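Long-range contacts in alpha-glucosidase ([Eubacterium] rectale, PDB 6PNR), which acts as a family 31 glycoside hydrolase, a sulfoquinovosidase that probably releases the sulfonated sugar sulfoquinovose from alpha-glycosides such as those derived from sulfolipids: residues A[28-34]-A[99-105]; A[55-60]-A[71-77]; A[610-616]-A[633-639]. Residues are numbered along the deposited sequence.

Interaction 1: residues A[28-34]-A[99-105]; sequences MIYVGVG and INRFWFR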
loop_
_atom_site.group_PDB
_atom_site.type_symbol
_atom_site.label_atom_id
_atom_site.label_comp_id
_atom_site.label_asym_id
_atom_site.label_seq_id
_atom_site.Cartn_x
_atom_site.Cartn_y
_atom_site.Cartn_z
ATOM N N MET A 28 -29.357 -5.755 6.298
ATOM C CA MET A 28 -28.621 -6.993 6.090
ATOM C C MET A 28 -27.882 -7.026 4.761
ATOM O O MET A 28 -26.876 -7.732 4.648
ATOM C CB MET A 28 -29.581 -8.188 6.172
ATOM C CG MET A 28 -28.913 -9.554 6.308
ATOM S SD MET A 28 -30.100 -10.901 6.577
ATOM C CE MET A 28 -30.901 -10.973 4.985
ATOM N N ILE A 29 -28.352 -6.295 3.751
ATOM C CA ILE A 29 -27.793 -6.359 2.404
ATOM C C ILE A 29 -27.609 -4.947 1.862
ATOM O O ILE A 29 -28.534 -4.128 1.915
ATOM C CB ILE A 29 -28.691 -7.177 1.455
ATOM C CG1 ILE A 29 -28.918 -8.593 1.989
ATOM C CG2 ILE A 29 -28.093 -7.226 0.066
ATOM C CD1 ILE A 29 -29.961 -9.384 1.195
ATOM N N TYR A 30 -26.417 -4.665 1.342
ATOM C CA TYR A 30 -26.185 -3.535 0.459
ATOM C C TYR A 30 -25.835 -4.064 -0.925
ATOM O O TYR A 30 -25.218 -5.124 -1.066
ATOM C CB TYR A 30 -25.039 -2.627 0.948
ATOM C CG TYR A 30 -25.169 -2.097 2.368
ATOM C CD1 TYR A 30 -25.083 -2.946 3.464
ATOM C CD2 TYR A 30 -25.326 -0.729 2.606
ATOM C CE1 TYR A 30 -25.181 -2.462 4.762
ATOM C CE2 TYR A 30 -25.422 -0.234 3.898
ATOM C CZ TYR A 30 -25.351 -1.103 4.964
ATOM O OH TYR A 30 -25.451 -0.613 6.240
ATOM N N VAL A 31 -26.204 -3.300 -1.945
ATOM C CA VAL A 31 -25.890 -3.632 -3.325
ATOM C C VAL A 31 -25.271 -2.401 -3.961
ATOM O O VAL A 31 -25.389 -1.285 -3.453
ATOM C CB VAL A 31 -27.135 -4.080 -4.105
ATOM C CG1 VAL A 31 -27.713 -5.309 -3.461
ATOM C CG2 VAL A 31 -28.166 -2.965 -4.104
ATOM N N GLY A 32 -24.595 -2.607 -5.080
ATOM C CA GLY A 32 -24.026 -1.467 -5.753
ATOM C C GLY A 32 -23.333 -1.843 -7.037
ATOM O O GLY A 32 -23.516 -2.934 -7.580
ATOM N N VAL A 33 -22.542 -0.887 -7.518
ATOM C CA VAL A 33 -21.871 -0.958 -8.805
ATOM C C VAL A 33 -20.407 -0.601 -8.591
ATOM O O VAL A 33 -20.103 0.435 -7.990
ATOM C CB VAL A 33 -22.518 -0.005 -9.827
ATOM C CG1 VAL A 33 -21.836 -0.131 -11.193
ATOM C CG2 VAL A 33 -24.033 -0.267 -9.924
ATOM N N GLY A 34 -19.509 -1.461 -9.071
ATOM C CA GLY A 34 -18.093 -1.178 -9.040
ATOM C C GLY A 34 -17.457 -1.460 -10.390
ATOM O O GLY A 34 -18.042 -2.113 -11.257
ATOM N N ILE A 99 -26.521 -4.409 -10.873
ATOM C CA ILE A 99 -25.785 -4.694 -9.653
ATOM C C ILE A 99 -24.645 -5.647 -9.967
ATOM O O ILE A 99 -24.856 -6.707 -10.573
ATOM C CB ILE A 99 -26.728 -5.290 -8.600
ATOM C CG1 ILE A 99 -27.794 -4.271 -8.209
ATOM C CG2 ILE A 99 -25.958 -5.777 -7.378
ATOM C CD1 ILE A 99 -28.833 -4.837 -7.286
ATOM N N ASN A 100 -23.422 -5.268 -9.574
ATOM C CA ASN A 100 -22.308 -6.209 -9.590
ATOM C C ASN A 100 -21.520 -6.199 -8.283
ATOM O O ASN A 100 -20.424 -6.765 -8.234
ATOM C CB ASN A 100 -21.378 -5.957 -10.786
ATOM C CG ASN A 100 -20.683 -4.597 -10.743
ATOM O OD1 ASN A 100 -20.816 -3.830 -9.796
ATOM N ND2 ASN A 100 -19.927 -4.307 -11.784
ATOM N N ARG A 101 -22.060 -5.597 -7.222
ATOM C CA ARG A 101 -21.438 -5.610 -5.904
ATOM C C ARG A 101 -22.506 -5.918 -4.872
ATOM O O ARG A 101 -23.584 -5.311 -4.884
ATOM C CB ARG A 101 -20.756 -4.275 -5.570
ATOM C CG ARG A 101 -19.599 -3.872 -6.508
ATOM C CD ARG A 101 -18.398 -4.806 -6.412
ATOM N NE ARG A 101 -17.282 -4.389 -7.279
ATOM C CZ ARG A 101 -17.018 -4.924 -8.469
ATOM N NH1 ARG A 101 -17.784 -5.906 -8.941
ATOM N NH2 ARG A 101 -15.988 -4.494 -9.184
ATOM N N PHE A 102 -22.182 -6.835 -3.964
ATOM C CA PHE A 102 -23.132 -7.396 -3.013
ATOM C C PHE A 102 -22.442 -7.472 -1.657
ATOM O O PHE A 102 -21.410 -8.135 -1.522
ATOM C CB PHE A 102 -23.583 -8.785 -3.501
ATOM C CG PHE A 102 -24.639 -9.444 -2.663
ATOM C CD1 PHE A 102 -25.979 -9.245 -2.940
ATOM C CD2 PHE A 102 -24.290 -10.303 -1.630
ATOM C CE1 PHE A 102 -26.953 -9.870 -2.182
ATOM C CE2 PHE A 102 -25.257 -10.940 -0.868
ATOM C CZ PHE A 102 -26.594 -10.726 -1.145
ATOM N N TRP A 103 -22.980 -6.776 -0.663
ATOM C CA TRP A 103 -22.448 -6.809 0.692
ATOM C C TRP A 103 -23.487 -7.433 1.616
ATOM O O TRP A 103 -24.600 -6.910 1.749
ATOM C CB TRP A 103 -22.081 -5.410 1.186
ATOM C CG TRP A 103 -20.911 -4.732 0.517
ATOM C CD1 TRP A 103 -19.603 -4.746 0.930
ATOM C CD2 TRP A 103 -20.955 -3.890 -0.636
ATOM N NE1 TRP A 103 -18.836 -3.979 0.093
ATOM C CE2 TRP A 103 -19.643 -3.434 -0.872
ATOM C CE3 TRP A 103 -21.980 -3.467 -1.491
ATOM C CZ2 TRP A 103 -19.326 -2.588 -1.934
ATOM C CZ3 TRP A 103 -21.669 -2.626 -2.534
ATOM C CH2 TRP A 103 -20.346 -2.194 -2.749
ATOM N N PHE A 104 -23.121 -8.540 2.253
ATOM C CA PHE A 104 -24.001 -9.280 3.148
ATOM C C PHE A 104 -23.459 -9.155 4.563
ATOM O O PHE A 104 -22.279 -9.444 4.808
ATOM C CB PHE A 104 -24.088 -10.757 2.733
ATOM C CG PHE A 104 -25.076 -11.562 3.539
ATOM C CD1 PHE A 104 -26.411 -11.593 3.187
ATOM C CD2 PHE A 104 -24.663 -12.281 4.649
ATOM C CE1 PHE A 104 -27.329 -12.324 3.929
ATOM C CE2 PHE A 104 -25.571 -13.019 5.398
ATOM C CZ PHE A 104 -26.906 -13.042 5.032
ATOM N N ARG A 105 -24.307 -8.727 5.493
ATOM C CA ARG A 105 -23.876 -8.548 6.870
ATOM C C ARG A 105 -24.349 -9.676 7.770
ATOM O O ARG A 105 -25.474 -10.167 7.648
ATOM C CB ARG A 105 -24.356 -7.209 7.412
ATOM C CG ARG A 105 -23.589 -6.061 6.787
ATOM C CD ARG A 105 -23.709 -4.848 7.637
ATOM N NE ARG A 105 -22.854 -3.771 7.176
ATOM C CZ ARG A 105 -22.868 -2.568 7.722
ATOM N NH1 ARG A 105 -23.694 -2.325 8.730
ATOM N NH2 ARG A 105 -22.067 -1.620 7.275
#
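Ile-29, Val-31, Phe-102 and Phe-104 line the apolar face of this antiparallel pair, branched aliphatics beside broad rings: Ile-29 CG2 lies 3.7 Å from Phe-102 CE1. Met-28 adds a Met-aromatic contact, SD 4.9 Å from the Phe-104 ring centroid. Tyr-30 N donates to Trp-103 O at 2.9 Å and Trp-103 N to Tyr-30 O at 2.8 Å; their side chains share the other face, CB of Tyr-30 4.0 Å from Trp-103 CE3, both rings in cation-pi contact with Arg-54. Asn-100 and Arg-101 both face Gly-32 in a classic beta bulge, where a side chain would crowd Trp-103. At the polar edge Asn-100 OD1 accepts from Gly-34 N (2.8 Å) and ND2 donates to Gly-34 O (2.9 Å), mimicking a peptide. Arg-101 reaches Asp-49; Arg-105 forms a salt bridge with Glu-199 and a hydrogen bond with Tyr-50 of the second subunit. Strands 44-56 and 197-202 flank the pair, and Ile-90 and Phe-92 of strand 87-94 pack on the apolar face as in a beta sandwich.

Interaction 2: residues A[55-60]-A[71-77]; sequences FPLKLT and LCFESYI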
loop_
_atom_site.group_PDB
_atom_site.type_symbol
_atom_site.label_atom_id
_atom_site.label_comp_id
_atom_site.label_asym_id
_atom_site.label_seq_id
_atom_site.Cartn_x
_atom_site.Cartn_y
_atom_site.Cartn_z
ATOM N N PHE A 55 -25.689 1.053 -1.626
ATOM C CA PHE A 55 -26.801 1.534 -0.815
ATOM C C PHE A 55 -27.494 0.359 -0.155
ATOM O O PHE A 55 -27.538 -0.739 -0.728
ATOM C CB PHE A 55 -27.796 2.353 -1.656
ATOM C CG PHE A 55 -28.184 1.704 -2.949
ATOM C CD1 PHE A 55 -29.226 0.792 -2.996
ATOM C CD2 PHE A 55 -27.524 2.016 -4.123
ATOM C CE1 PHE A 55 -29.595 0.198 -4.191
ATOM C CE2 PHE A 55 -27.884 1.424 -5.319
ATOM C CZ PHE A 55 -28.928 0.517 -5.353
ATOM N N PRO A 56 -28.023 0.545 1.051
ATOM C CA PRO A 56 -28.755 -0.539 1.707
ATOM C C PRO A 56 -30.106 -0.763 1.051
ATOM O O PRO A 56 -30.698 0.142 0.460
ATOM C CB PRO A 56 -28.913 -0.043 3.147
ATOM C CG PRO A 56 -28.916 1.457 3.011
ATOM C CD PRO A 56 -27.976 1.770 1.873
ATOM N N LEU A 57 -30.583 -1.994 1.146
ATOM C CA LEU A 57 -31.863 -2.365 0.571
ATOM C C LEU A 57 -32.973 -2.183 1.597
ATOM O O LEU A 57 -32.766 -2.364 2.801
ATOM C CB LEU A 57 -31.836 -3.815 0.094
ATOM C CG LEU A 57 -30.913 -4.130 -1.080
ATOM C CD1 LEU A 57 -30.997 -5.612 -1.387
ATOM C CD2 LEU A 57 -31.312 -3.307 -2.279
ATOM N N LYS A 58 -34.162 -1.829 1.106
ATOM C CA LYS A 58 -35.364 -1.740 1.926
ATOM C C LYS A 58 -36.168 -3.024 1.780
ATOM O O LYS A 58 -36.397 -3.484 0.658
ATOM C CB LYS A 58 -36.225 -0.543 1.516
ATOM C CG LYS A 58 -35.642 0.816 1.841
ATOM C CD LYS A 58 -36.602 1.923 1.411
ATOM C CE LYS A 58 -36.183 3.281 1.964
ATOM N NZ LYS A 58 -36.446 3.402 3.431
ATOM N N LEU A 59 -36.581 -3.601 2.913
ATOM C CA LEU A 59 -37.446 -4.784 2.926
ATOM C C LEU A 59 -38.885 -4.345 2.679
ATOM O O LEU A 59 -39.499 -3.705 3.539
ATOM C CB LEU A 59 -37.329 -5.520 4.259
ATOM C CG LEU A 59 -38.196 -6.766 4.477
ATOM C CD1 LEU A 59 -37.988 -7.806 3.386
ATOM C CD2 LEU A 59 -37.922 -7.377 5.852
ATOM N N THR A 60 -39.432 -4.692 1.511
ATOM C CA THR A 60 -40.743 -4.206 1.104
ATOM C C THR A 60 -41.831 -5.272 1.063
ATOM O O THR A 60 -43.001 -4.922 0.898
ATOM C CB THR A 60 -40.658 -3.542 -0.278
ATOM O OG1 THR A 60 -40.090 -4.466 -1.213
ATOM C CG2 THR A 60 -39.803 -2.290 -0.217
ATOM N N LEU A 71 -38.155 -12.828 1.208
ATOM C CA LEU A 71 -37.929 -11.410 1.463
ATOM C C LEU A 71 -37.706 -10.708 0.128
ATOM O O LEU A 71 -36.731 -10.999 -0.576
ATOM C CB LEU A 71 -36.728 -11.196 2.385
ATOM C CG LEU A 71 -36.623 -12.023 3.671
ATOM C CD1 LEU A 71 -35.356 -11.655 4.418
ATOM C CD2 LEU A 71 -37.832 -11.828 4.567
ATOM N N CYS A 72 -38.611 -9.796 -0.222
ATOM C CA CYS A 72 -38.468 -8.957 -1.406
ATOM C C CYS A 72 -37.858 -7.620 -1.007
ATOM O O CYS A 72 -38.306 -6.993 -0.038
ATOM C CB CYS A 72 -39.819 -8.740 -2.091
ATOM S SG CYS A 72 -40.668 -10.284 -2.525
ATOM N N PHE A 73 -36.830 -7.196 -1.744
ATOM C CA PHE A 73 -36.099 -5.954 -1.487
ATOM C C PHE A 73 -36.258 -5.084 -2.718
ATOM O O PHE A 73 -35.399 -5.088 -3.604
ATOM C CB PHE A 73 -34.625 -6.204 -1.187
ATOM C CG PHE A 73 -34.380 -7.010 0.042
ATOM C CD1 PHE A 73 -34.347 -6.404 1.286
ATOM C CD2 PHE A 73 -34.155 -8.375 -0.045
ATOM C CE1 PHE A 73 -34.114 -7.153 2.430
ATOM C CE2 PHE A 73 -33.915 -9.118 1.080
ATOM C CZ PHE A 73 -33.897 -8.514 2.326
ATOM N N GLU A 74 -37.361 -4.335 -2.764
ATOM C CA GLU A 74 -37.663 -3.442 -3.876
ATOM C C GLU A 74 -37.576 -4.185 -5.201
ATOM O O GLU A 74 -38.043 -5.323 -5.315
ATOM C CB GLU A 74 -36.719 -2.237 -3.855
ATOM C CG GLU A 74 -36.953 -1.306 -2.673
ATOM C CD GLU A 74 -35.704 -0.540 -2.249
ATOM O OE1 GLU A 74 -34.798 -1.154 -1.632
ATOM O OE2 GLU A 74 -35.634 0.677 -2.531
ATOM N N SER A 75 -36.990 -3.551 -6.214
ATOM C CA SER A 75 -36.749 -4.201 -7.495
ATOM C C SER A 75 -35.295 -4.638 -7.654
ATOM O O SER A 75 -34.755 -4.601 -8.764
ATOM C CB SER A 75 -37.158 -3.280 -8.645
ATOM O OG SER A 75 -38.572 -3.231 -8.777
ATOM N N TYR A 76 -34.653 -5.064 -6.563
ATOM C CA TYR A 76 -33.236 -5.413 -6.590
ATOM C C TYR A 76 -32.984 -6.894 -6.334
ATOM O O TYR A 76 -32.326 -7.553 -7.143
ATOM C CB TYR A 76 -32.466 -4.566 -5.569
ATOM C CG TYR A 76 -32.450 -3.081 -5.878
ATOM C CD1 TYR A 76 -31.848 -2.591 -7.030
ATOM C CD2 TYR A 76 -33.029 -2.174 -5.007
ATOM C CE1 TYR A 76 -31.836 -1.225 -7.305
ATOM C CE2 TYR A 76 -33.017 -0.823 -5.267
ATOM C CZ TYR A 76 -32.427 -0.353 -6.411
ATOM O OH TYR A 76 -32.438 0.998 -6.640
ATOM N N ILE A 77 -33.486 -7.430 -5.222
ATOM C CA ILE A 77 -33.123 -8.757 -4.733
ATOM C C ILE A 77 -34.360 -9.437 -4.159
ATOM O O ILE A 77 -35.151 -8.811 -3.444
ATOM C CB ILE A 77 -32.025 -8.676 -3.648
ATOM C CG1 ILE A 77 -30.729 -8.059 -4.194
ATOM C CG2 ILE A 77 -31.759 -10.037 -3.036
ATOM C CD1 ILE A 77 -30.038 -8.901 -5.243
#
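Leu-59 lays its CD1 over one face of the Phe-73 ring, 4.0 Å from Phe-73 CE1, where a flexible aliphatic end suits a flat aromatic surface. Phe-73 begins the turn of a beta hairpin, between strands 68-73 and 77-83, that contains a classic bulge: Tyr-76 and Ile-77 both face it, and Tyr-76 N donates to Phe-73 O at 3.1 Å. The turn presents the Tyr-76 ring and Ile-77 to Leu-57, whose CD2 is 3.4 Å from Tyr-76 CD2 and whose CD1 is 3.7 Å from Ile-77 CG1. Phe-55 adds its CE1 over the Tyr-76 ring, planes inclined at 55°. Leu-57 also packs on Ile-29 and Val-31 of strand 29-41, joining the hairpin end to the neighbouring sheet. Glu-74 OE1 accepts from Lys-58 N at 2.9 Å. Thr-60 carries its hydroxyl on CB, close to its own backbone, so both reach the 72-74 main chain: its N donates to Cys-72 O (3.0 Å), and its OG1 accepts from Glu-74 N at 3.1 Å.

Interaction 3: residues A[610-616]-A[633-639]; sequences HEWDVYL and GEITVSA. With SO4 (sulfate ion), chain G.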
loop_
_atom_site.group_PDB
_atom_site.type_symbol
_atom_site.label_atom_id
_atom_site.label_comp_id
_atom_site.label_asym_id
_atom_site.label_seq_id
_atom_site.Cartn_x
_atom_site.Cartn_y
_atom_site.Cartn_z
ATOM N N HIS A 610 16.991 -23.544 22.613
ATOM C CA HIS A 610 17.258 -24.742 23.392
ATOM C C HIS A 610 16.111 -25.103 24.319
ATOM O O HIS A 610 16.101 -26.210 24.866
ATOM C CB HIS A 610 18.550 -24.572 24.207
ATOM C CG HIS A 610 19.728 -24.193 23.367
ATOM N ND1 HIS A 610 20.608 -25.121 22.854
ATOM C CD2 HIS A 610 20.144 -22.987 22.911
ATOM C CE1 HIS A 610 21.526 -24.502 22.134
ATOM N NE2 HIS A 610 21.267 -23.207 22.151
ATOM N N GLU A 611 15.151 -24.207 24.507
ATOM C CA GLU A 611 13.951 -24.503 25.266
ATOM C C GLU A 611 12.786 -23.837 24.549
ATOM O O GLU A 611 12.979 -23.014 23.654
ATOM C CB GLU A 611 14.082 -24.031 26.720
ATOM C CG GLU A 611 13.949 -22.537 26.901
ATOM C CD GLU A 611 14.428 -22.064 28.263
ATOM O OE1 GLU A 611 15.215 -22.794 28.900
ATOM O OE2 GLU A 611 14.019 -20.961 28.695
ATOM N N TRP A 612 11.565 -24.212 24.924
ATOM C CA TRP A 612 10.393 -23.697 24.222
ATOM C C TRP A 612 9.239 -23.551 25.206
ATOM O O TRP A 612 9.008 -24.447 26.020
ATOM C CB TRP A 612 10.004 -24.616 23.049
ATOM C CG TRP A 612 9.038 -23.980 22.063
ATOM C CD1 TRP A 612 7.732 -24.333 21.840
ATOM C CD2 TRP A 612 9.312 -22.884 21.175
ATOM N NE1 TRP A 612 7.177 -23.519 20.874
ATOM C CE2 TRP A 612 8.126 -22.626 20.448
ATOM C CE3 TRP A 612 10.447 -22.105 20.917
ATOM C CZ2 TRP A 612 8.043 -21.615 19.486
ATOM C CZ3 TRP A 612 10.364 -21.097 19.965
ATOM C CH2 TRP A 612 9.169 -20.860 19.262
ATOM N N ASP A 613 8.551 -22.407 25.149
ATOM C CA ASP A 613 7.364 -22.172 25.965
ATOM C C ASP A 613 6.159 -22.842 25.320
ATOM O O ASP A 613 5.936 -22.700 24.115
ATOM C CB ASP A 613 7.091 -20.671 26.116
ATOM C CG ASP A 613 8.186 -19.942 26.885
ATOM O OD1 ASP A 613 8.822 -20.559 27.771
ATOM O OD2 ASP A 613 8.409 -18.742 26.605
ATOM N N VAL A 614 5.371 -23.558 26.121
ATOM C CA VAL A 614 4.217 -24.304 25.628
ATOM C C VAL A 614 3.024 -23.984 26.511
ATOM O O VAL A 614 3.153 -23.923 27.739
ATOM C CB VAL A 614 4.487 -25.826 25.630
ATOM C CG1 VAL A 614 3.273 -26.604 25.121
ATOM C CG2 VAL A 614 5.746 -26.159 24.827
ATOM N N TYR A 615 1.863 -23.784 25.900
ATOM C CA TYR A 615 0.614 -23.763 26.643
ATOM C C TYR A 615 -0.089 -25.103 26.463
ATOM O O TYR A 615 -0.423 -25.485 25.338
ATOM C CB TYR A 615 -0.311 -22.629 26.206
ATOM C CG TYR A 615 -1.658 -22.762 26.888
ATOM C CD1 TYR A 615 -1.848 -22.284 28.180
ATOM C CD2 TYR A 615 -2.725 -23.406 26.264
ATOM C CE1 TYR A 615 -3.065 -22.422 28.827
ATOM C CE2 TYR A 615 -3.952 -23.552 26.907
ATOM C CZ TYR A 615 -4.111 -23.053 28.189
ATOM O OH TYR A 615 -5.314 -23.184 28.846
ATOM N N LEU A 616 -0.334 -25.805 27.576
ATOM C CA LEU A 616 -1.109 -27.039 27.547
ATOM C C LEU A 616 -2.504 -26.799 28.109
ATOM O O LEU A 616 -2.636 -26.198 29.183
ATOM C CB LEU A 616 -0.419 -28.144 28.355
ATOM C CG LEU A 616 0.905 -28.696 27.851
ATOM C CD1 LEU A 616 1.427 -29.733 28.831
ATOM C CD2 LEU A 616 0.733 -29.298 26.468
ATOM N N GLY A 633 -1.625 -25.583 31.631
ATOM C CA GLY A 633 -1.082 -24.253 31.847
ATOM C C GLY A 633 0.174 -24.009 31.026
ATOM O O GLY A 633 0.582 -24.821 30.190
ATOM N N GLU A 634 0.791 -22.857 31.278
ATOM C CA GLU A 634 2.025 -22.492 30.592
ATOM C C GLU A 634 3.212 -23.219 31.222
ATOM O O GLU A 634 3.387 -23.200 32.445
ATOM C CB GLU A 634 2.232 -20.975 30.637
ATOM C CG GLU A 634 3.375 -20.475 29.743
ATOM C CD GLU A 634 3.447 -18.948 29.652
ATOM O OE1 GLU A 634 2.662 -18.262 30.355
ATOM O OE2 GLU A 634 4.291 -18.441 28.871
ATOM N N ILE A 635 4.015 -23.880 30.382
ATOM C CA ILE A 635 5.245 -24.542 30.802
ATOM C C ILE A 635 6.371 -24.187 29.830
ATOM O O ILE A 635 6.158 -23.572 28.783
ATOM C CB ILE A 635 5.096 -26.073 30.893
ATOM C CG1 ILE A 635 4.978 -26.698 29.505
ATOM C CG2 ILE A 635 3.880 -26.453 31.723
ATOM C CD1 ILE A 635 4.724 -28.212 29.553
ATOM N N THR A 636 7.587 -24.584 30.209
ATOM C CA THR A 636 8.774 -24.479 29.368
ATOM C C THR A 636 9.506 -25.809 29.441
ATOM O O THR A 636 9.780 -26.301 30.538
ATOM C CB THR A 636 9.707 -23.340 29.816
ATOM O OG1 THR A 636 9.118 -22.070 29.503
ATOM C CG2 THR A 636 11.061 -23.451 29.123
ATOM N N VAL A 637 9.821 -26.391 28.279
ATOM C CA VAL A 637 10.474 -27.691 28.216
ATOM C C VAL A 637 11.795 -27.552 27.474
ATOM O O VAL A 637 11.966 -26.664 26.634
ATOM C CB VAL A 637 9.585 -28.752 27.532
ATOM C CG1 VAL A 637 8.296 -28.962 28.326
ATOM C CG2 VAL A 637 9.279 -28.343 26.091
ATOM N N SER A 638 12.735 -28.439 27.792
ATOM C CA SER A 638 13.930 -28.535 26.970
ATOM C C SER A 638 13.521 -28.917 25.554
ATOM O O SER A 638 12.645 -29.762 25.351
ATOM C CB SER A 638 14.906 -29.564 27.537
ATOM O OG SER A 638 16.053 -29.638 26.714
ATOM N N ALA A 639 14.150 -28.282 24.569
ATOM C CA ALA A 639 13.747 -28.460 23.179
ATOM C C ALA A 639 14.973 -28.323 22.278
ATOM O O ALA A 639 15.026 -27.500 21.365
ATOM C CB ALA A 639 12.652 -27.461 22.812
HETATM S S SO4 G . 16.781 -20.536 24.943
HETATM O O1 SO4 G . 15.812 -20.189 25.986
HETATM O O2 SO4 G . 16.924 -19.387 24.039
HETATM O O3 SO4 G . 16.299 -21.682 24.177
HETATM O O4 SO4 G . 18.060 -20.896 25.562
#
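Gly-633 opens the second strand of a two-stranded antiparallel beta ribbon in the family 31 C-terminal domain. Its backbone angles would jam a CB against the preceding carbonyl, which calls for glycine; its N donates to Leu-616 O at 2.7 Å. Glu-634 lies on the exposed face beside Tyr-615, whose hydroxyl bonds to Asp-583. Ile-635 turns to the apolar face, its CD1 3.7 Å from Leu-616 CD1; its backbone trades hydrogen bonds with Val-614, N to O and O to N both 2.8 Å. Thr-636 OG1 donates to Asp-613 OD1 at 2.3 Å, abnormally short and best read with caution. Val-637 rejoins Val-614, Leu-616 and Ile-635, all resting on Phe-647, and its backbone pairs with Trp-612 (Trp-612 N to Val-637 O 3.0 Å, Val-637 N to Trp-612 O 3.1 Å). Ala-639, small beside Trp-612 CB, donates from N to His-610 O at 2.9 Å. Next to that end a sulfate, probably from the crystallisation liquor, sets its O3 2.5 Å from His-610 N and 2.8 Å from Glu-611 N.

In the fold
Interactions 1 and 2 form one continuous region, their centres 11 Å apart: Val-31 O lies 3.0 Å from Phe-55 N, and Ile-29 O 3.1 Å from Leu-57 N, both probable hydrogen bonds. In sequence, 55-60 and 71-77 fall between the two strands of interaction 1. Interaction 3 comes much later and belongs to the C-terminal domain; its centre is about 48 Å from that of interaction 1 and about 55 Å from that of interaction 2, with nearest atoms about 31 and 40 Å apart. None of the three supplies a residue to the inhibitor pocket, whose residues, among them Asp-390, Arg-441 and Asp-458, lie in the TIM-barrel domain.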